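Lectin-like protein (Entamoeba histolytica HM-1:IMSS-A, PDB 5ZBT) is of unknown function, but its legume lectin-like domain, related to that of ERGIC-53, may bind D-mannose. Local coordinates at residues L77-C90 against Q163-V177. Residues are numbered along the deposited sequence; the frame is centred on the assembly and turned at random.
Sequences LPSFELQLKLNIIC and QKDKDGAVLRIKYLV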
loop_
_atom_site.group_PDB
_atom_site.type_symbol
_atom_site.label_atom_id
_atom_site.label_comp_id
_atom_site.label_asym_id
_atom_site.label_seq_id
_atom_site.Cartn_x
_atom_site.Cartn_y
_atom_site.Cartn_z
ATOM N N LEU A 77 15.627 7.093 2.611
ATOM C CA LEU A 77 16.113 5.736 2.825
ATOM C C LEU A 77 17.205 5.365 1.835
ATOM O O LEU A 77 17.234 5.873 0.713
ATOM C CB LEU A 77 14.967 4.723 2.691
ATOM C CG LEU A 77 13.859 4.811 3.739
ATOM C CD1 LEU A 77 12.858 3.724 3.486
ATOM C CD2 LEU A 77 14.453 4.692 5.138
ATOM N N PRO A 78 18.109 4.472 2.227
ATOM C CA PRO A 78 18.950 3.797 1.229
ATOM C C PRO A 78 18.121 2.756 0.502
ATOM O O PRO A 78 16.906 2.687 0.713
ATOM C CB PRO A 78 20.038 3.142 2.081
ATOM C CG PRO A 78 19.308 2.802 3.343
ATOM C CD PRO A 78 18.313 3.919 3.580
ATOM N N SER A 79 18.753 1.931 -0.329
ATOM C CA SER A 79 18.021 0.870 -1.002
ATOM C C SER A 79 17.238 0.082 0.029
ATOM O O SER A 79 17.760 -0.269 1.088
ATOM C CB SER A 79 18.975 -0.039 -1.775
ATOM O OG SER A 79 19.594 0.716 -2.793
ATOM N N PHE A 80 15.965 -0.142 -0.259
ATOM C CA PHE A 80 15.087 -0.687 0.755
ATOM C C PHE A 80 14.136 -1.686 0.131
ATOM O O PHE A 80 13.948 -1.734 -1.091
ATOM C CB PHE A 80 14.289 0.410 1.475
ATOM C CG PHE A 80 13.377 1.184 0.582
ATOM C CD1 PHE A 80 12.078 0.740 0.344
ATOM C CD2 PHE A 80 13.809 2.368 -0.015
ATOM C CE1 PHE A 80 11.225 1.445 -0.482
ATOM C CE2 PHE A 80 12.965 3.094 -0.828
ATOM C CZ PHE A 80 11.659 2.633 -1.064
ATOM N N GLU A 81 13.528 -2.476 1.008
ATOM C CA GLU A 81 12.451 -3.375 0.640
ATOM C C GLU A 81 11.360 -3.232 1.693
ATOM O O GLU A 81 11.644 -3.295 2.897
ATOM C CB GLU A 81 12.944 -4.826 0.532
ATOM C CG GLU A 81 11.812 -5.820 0.573
ATOM C CD GLU A 81 12.214 -7.230 0.155
ATOM O OE1 GLU A 81 13.102 -7.396 -0.715
ATOM O OE2 GLU A 81 11.606 -8.182 0.689
ATOM N N LEU A 82 10.131 -2.981 1.244
ATOM C CA LEU A 82 8.968 -2.989 2.116
ATOM C C LEU A 82 8.135 -4.231 1.821
ATOM O O LEU A 82 7.937 -4.599 0.651
ATOM C CB LEU A 82 8.125 -1.722 1.941
ATOM C CG LEU A 82 8.885 -0.394 1.956
ATOM C CD1 LEU A 82 8.045 0.736 1.380
ATOM C CD2 LEU A 82 9.325 -0.058 3.367
ATOM N N GLN A 83 7.665 -4.878 2.891
ATOM C CA GLN A 83 6.817 -6.068 2.822
ATOM C C GLN A 83 5.533 -5.799 3.589
ATOM O O GLN A 83 5.557 -5.629 4.812
ATOM C CB GLN A 83 7.525 -7.292 3.401
ATOM C CG GLN A 83 8.702 -7.787 2.580
ATOM C CD GLN A 83 9.512 -8.812 3.329
ATOM O OE1 GLN A 83 9.018 -9.415 4.268
ATOM N NE2 GLN A 83 10.765 -8.996 2.938
ATOM N N LEU A 84 4.417 -5.761 2.883
ATOM C CA LEU A 84 3.122 -5.485 3.484
ATOM C C LEU A 84 2.290 -6.757 3.405
ATOM O O LEU A 84 1.873 -7.164 2.316
ATOM C CB LEU A 84 2.428 -4.330 2.769
ATOM C CG LEU A 84 1.124 -3.887 3.433
ATOM C CD1 LEU A 84 1.440 -3.144 4.734
ATOM C CD2 LEU A 84 0.353 -3.012 2.514
ATOM N N LYS A 85 2.058 -7.391 4.547
ATOM C CA LYS A 85 1.311 -8.633 4.574
ATOM C C LYS A 85 -0.182 -8.342 4.731
ATOM O O LYS A 85 -0.597 -7.635 5.655
ATOM C CB LYS A 85 1.826 -9.526 5.697
ATOM C CG LYS A 85 1.271 -10.939 5.664
ATOM C CD LYS A 85 2.002 -11.844 6.637
ATOM C CE LYS A 85 1.273 -13.158 6.752
ATOM N NZ LYS A 85 2.119 -14.207 7.377
ATOM N N LEU A 86 -0.976 -8.907 3.833
ATOM C CA LEU A 86 -2.394 -8.608 3.665
ATOM C C LEU A 86 -3.274 -9.599 4.412
ATOM O O LEU A 86 -2.971 -10.792 4.490
ATOM C CB LEU A 86 -2.767 -8.654 2.184
ATOM C CG LEU A 86 -2.596 -7.440 1.275
ATOM C CD1 LEU A 86 -1.374 -6.659 1.625
ATOM C CD2 LEU A 86 -2.499 -7.935 -0.150
ATOM N N ASN A 87 -4.398 -9.094 4.932
ATOM C CA ASN A 87 -5.465 -9.919 5.522
ATOM C C ASN A 87 -6.792 -9.299 5.068
ATOM O O ASN A 87 -7.344 -8.425 5.745
ATOM C CB ASN A 87 -5.337 -9.958 7.043
ATOM C CG ASN A 87 -6.306 -10.937 7.703
ATOM O OD1 ASN A 87 -7.105 -11.591 7.039
ATOM N ND2 ASN A 87 -6.233 -11.029 9.027
ATOM N N ILE A 88 -7.285 -9.725 3.904
ATOM C CA ILE A 88 -8.455 -9.118 3.267
ATOM C C ILE A 88 -9.622 -10.104 3.326
ATOM O O ILE A 88 -9.481 -11.266 2.929
ATOM C CB ILE A 88 -8.153 -8.699 1.814
ATOM C CG1 ILE A 88 -7.024 -7.668 1.762
ATOM C CG2 ILE A 88 -9.384 -8.096 1.140
ATOM C CD1 ILE A 88 -6.476 -7.467 0.354
ATOM N N ILE A 89 -10.772 -9.645 3.814
ATOM C CA ILE A 89 -11.955 -10.488 3.988
ATOM C C ILE A 89 -13.031 -10.042 3.009
ATOM O O ILE A 89 -13.384 -8.857 2.964
ATOM C CB ILE A 89 -12.491 -10.440 5.431
ATOM C CG1 ILE A 89 -11.417 -10.881 6.424
ATOM C CG2 ILE A 89 -13.707 -11.332 5.567
ATOM C CD1 ILE A 89 -10.741 -12.174 6.022
ATOM N N CYS A 90 -13.563 -10.996 2.242
ATOM C CA CYS A 90 -14.664 -10.752 1.311
ATOM C C CYS A 90 -15.602 -11.946 1.326
ATOM O O CYS A 90 -15.196 -13.046 0.932
ATOM C CB CYS A 90 -14.152 -10.523 -0.110
ATOM S SG CYS A 90 -12.644 -9.529 -0.207
ATOM N N GLN A 163 -6.211 -12.089 -2.299
ATOM C CA GLN A 163 -6.888 -12.203 -1.010
ATOM C C GLN A 163 -7.304 -13.623 -0.676
ATOM O O GLN A 163 -7.561 -13.903 0.502
ATOM C CB GLN A 163 -8.114 -11.274 -0.914
ATOM C CG GLN A 163 -9.353 -11.731 -1.627
ATOM C CD GLN A 163 -10.197 -12.705 -0.823
ATOM O OE1 GLN A 163 -10.630 -13.724 -1.359
ATOM N NE2 GLN A 163 -10.430 -12.407 0.457
ATOM N N LYS A 164 -7.359 -14.520 -1.670
ATOM C CA LYS A 164 -7.707 -15.922 -1.448
ATOM C C LYS A 164 -6.587 -16.721 -0.793
ATOM O O LYS A 164 -6.811 -17.884 -0.434
ATOM C CB LYS A 164 -8.090 -16.585 -2.776
ATOM C CG LYS A 164 -9.514 -16.281 -3.236
ATOM C CD LYS A 164 -9.650 -16.453 -4.751
ATOM C CE LYS A 164 -11.107 -16.550 -5.198
ATOM N NZ LYS A 164 -11.894 -15.304 -4.947
ATOM N N ASP A 165 -5.391 -16.149 -0.659
ATOM C CA ASP A 165 -4.308 -16.777 0.100
ATOM C C ASP A 165 -4.638 -16.680 1.586
ATOM O O ASP A 165 -4.552 -15.602 2.182
ATOM C CB ASP A 165 -2.979 -16.090 -0.233
ATOM C CG ASP A 165 -1.778 -16.697 0.495
ATOM O OD1 ASP A 165 -1.938 -17.557 1.388
ATOM O OD2 ASP A 165 -0.639 -16.311 0.164
ATOM N N LYS A 166 -4.999 -17.811 2.196
ATOM C CA LYS A 166 -5.429 -17.814 3.594
ATOM C C LYS A 166 -4.319 -17.431 4.568
ATOM O O LYS A 166 -4.617 -17.013 5.694
ATOM C CB LYS A 166 -5.987 -19.185 3.959
ATOM C CG LYS A 166 -7.251 -19.540 3.202
ATOM C CD LYS A 166 -7.077 -20.792 2.359
ATOM C CE LYS A 166 -8.405 -21.534 2.230
ATOM N NZ LYS A 166 -9.561 -20.594 2.083
ATOM N N ASP A 167 -3.050 -17.561 4.169
ATOM C CA ASP A 167 -1.944 -17.146 5.025
ATOM C C ASP A 167 -1.595 -15.670 4.891
ATOM O O ASP A 167 -0.748 -15.186 5.642
ATOM C CB ASP A 167 -0.699 -17.965 4.707
ATOM C CG ASP A 167 -0.951 -19.427 4.812
ATOM O OD1 ASP A 167 -1.338 -19.887 5.910
ATOM O OD2 ASP A 167 -0.785 -20.116 3.788
ATOM N N GLY A 168 -2.200 -14.953 3.953
ATOM C CA GLY A 168 -1.874 -13.555 3.790
ATOM C C GLY A 168 -0.820 -13.293 2.734
ATOM O O GLY A 168 0.373 -13.555 2.949
ATOM N N ALA A 169 -1.258 -12.786 1.582
ATOM C CA ALA A 169 -0.326 -12.369 0.549
ATOM C C ALA A 169 0.546 -11.227 1.067
ATOM O O ALA A 169 0.169 -10.489 1.985
ATOM C CB ALA A 169 -1.084 -11.945 -0.710
ATOM N N VAL A 170 1.728 -11.094 0.470
ATOM C CA VAL A 170 2.714 -10.098 0.861
ATOM C C VAL A 170 3.035 -9.269 -0.372
ATOM O O VAL A 170 3.555 -9.797 -1.366
ATOM C CB VAL A 170 3.973 -10.749 1.431
ATOM C CG1 VAL A 170 4.981 -9.693 1.862
ATOM C CG2 VAL A 170 3.587 -11.664 2.593
ATOM N N LEU A 171 2.693 -7.981 -0.329
ATOM C CA LEU A 171 3.088 -7.045 -1.369
ATOM C C LEU A 171 4.531 -6.617 -1.132
ATOM O O LEU A 171 4.879 -6.172 -0.031
ATOM C CB LEU A 171 2.147 -5.835 -1.373
ATOM C CG LEU A 171 2.576 -4.625 -2.206
ATOM C CD1 LEU A 171 2.492 -4.939 -3.704
ATOM C CD2 LEU A 171 1.735 -3.379 -1.855
ATOM N N ARG A 172 5.379 -6.765 -2.150
ATOM C CA ARG A 172 6.809 -6.496 -2.001
ATOM C C ARG A 172 7.199 -5.292 -2.855
ATOM O O ARG A 172 7.033 -5.310 -4.079
ATOM C CB ARG A 172 7.648 -7.726 -2.370
ATOM C CG ARG A 172 9.146 -7.583 -2.062
ATOM C CD ARG A 172 10.004 -8.774 -2.544
ATOM N NE ARG A 172 9.312 -10.056 -2.424
ATOM C CZ ARG A 172 9.113 -10.700 -1.281
ATOM N NH1 ARG A 172 9.579 -10.207 -0.138
ATOM N NH2 ARG A 172 8.434 -11.835 -1.283
ATOM N N ILE A 173 7.726 -4.256 -2.207
ATOM C CA ILE A 173 8.133 -3.013 -2.855
ATOM C C ILE A 173 9.638 -2.851 -2.652
ATOM O O ILE A 173 10.095 -2.646 -1.521
ATOM C CB ILE A 173 7.363 -1.809 -2.288
ATOM C CG1 ILE A 173 5.868 -1.936 -2.590
ATOM C CG2 ILE A 173 7.926 -0.488 -2.817
ATOM C CD1 ILE A 173 5.001 -1.218 -1.589
ATOM N N LYS A 174 10.409 -2.944 -3.736
ATOM C CA LYS A 174 11.865 -2.888 -3.684
ATOM C C LYS A 174 12.357 -1.709 -4.507
ATOM O O LYS A 174 11.956 -1.550 -5.662
ATOM C CB LYS A 174 12.495 -4.172 -4.240
ATOM C CG LYS A 174 12.315 -5.424 -3.412
ATOM C CD LYS A 174 13.324 -6.506 -3.866
ATOM C CE LYS A 174 12.987 -7.066 -5.259
ATOM N NZ LYS A 174 13.963 -8.090 -5.772
ATOM N N TYR A 175 13.260 -0.915 -3.945
ATOM C CA TYR A 175 13.862 0.190 -4.680
ATOM C C TYR A 175 15.378 0.170 -4.513
ATOM O O TYR A 175 15.886 0.141 -3.388
ATOM C CB TYR A 175 13.294 1.525 -4.211
ATOM C CG TYR A 175 13.815 2.732 -4.976
ATOM C CD1 TYR A 175 13.556 2.881 -6.339
ATOM C CD2 TYR A 175 14.546 3.735 -4.329
ATOM C CE1 TYR A 175 14.003 3.991 -7.040
ATOM C CE2 TYR A 175 14.998 4.862 -5.023
ATOM C CZ TYR A 175 14.723 4.977 -6.376
ATOM O OH TYR A 175 15.166 6.075 -7.076
ATOM N N LEU A 176 16.099 0.187 -5.629
ATOM C CA LEU A 176 17.551 0.312 -5.617
ATOM C C LEU A 176 17.911 1.750 -5.969
ATOM O O LEU A 176 17.598 2.216 -7.072
ATOM C CB LEU A 176 18.191 -0.667 -6.598
ATOM C CG LEU A 176 17.634 -2.084 -6.453
ATOM C CD1 LEU A 176 18.135 -2.983 -7.578
ATOM C CD2 LEU A 176 18.016 -2.639 -5.101
ATOM N N VAL A 177 18.563 2.442 -5.026
ATOM C CA VAL A 177 18.760 3.889 -5.122
ATOM C C VAL A 177 19.746 4.229 -6.237
ATOM O O VAL A 177 19.512 5.138 -7.044
ATOM C CB VAL A 177 19.231 4.450 -3.767
ATOM C CG1 VAL A 177 19.720 5.866 -3.922
ATOM C CG2 VAL A 177 18.104 4.385 -2.735
HETATM O O HOH W 1 -6.458 -11.815 2.420
#
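In the legume lectin-like β-sandwich, strands 80-86 and 170-176 run antiparallel as neighbours in one of the two large sheets. Phe80 with Tyr175, Leu82 with Ile173 and Leu84 with Leu171 are the hydrogen-bonded pairs, and Leu86 N continues the series to Ala169 O (2.7 Å). Just beyond the other end, Val177 N meets Ser79 OG at 3.0 Å in a nearly straight bond (171°). Phe80, Leu82, Leu84, Leu171, Ile173 and Tyr175 point to the buried face. There Tyr175 CB lies over a face of the Phe80 ring, 4.1 Å from its centroid, as a CH-pi contact.

The other face is mostly polar, carrying Glu81, Gln83, Lys85, Arg172 and Lys174 beside Val170. With CG anti to the backbone N (chi1 162°) and the chain extended, Glu81 passes across Arg172 and forms a salt bridge, Arg172 NH1 donating to Glu81 OE2 at 3.0 Å. The oxygen lies close to the guanidinium plane, while NH1 sits above the carboxylate plane (40° out of it). The methylenes of Lys174 run alongside Glu81, CD 3.3 Å from OE1. Near the 165-168 turn, a water accepts from Ile88 N (2.7 Å) and lies 3.0 Å from Gln163 O, and Gln163 NE2 makes a weak bond to Ile88 O.

Arg172 NH2 also hydrogen-bonds to Asn192 OD1. Strand 220-231 flanks 80-86, strand 181-188 flanks 170-176, and Val100 of the facing sheet packs against Leu84 and Leu171.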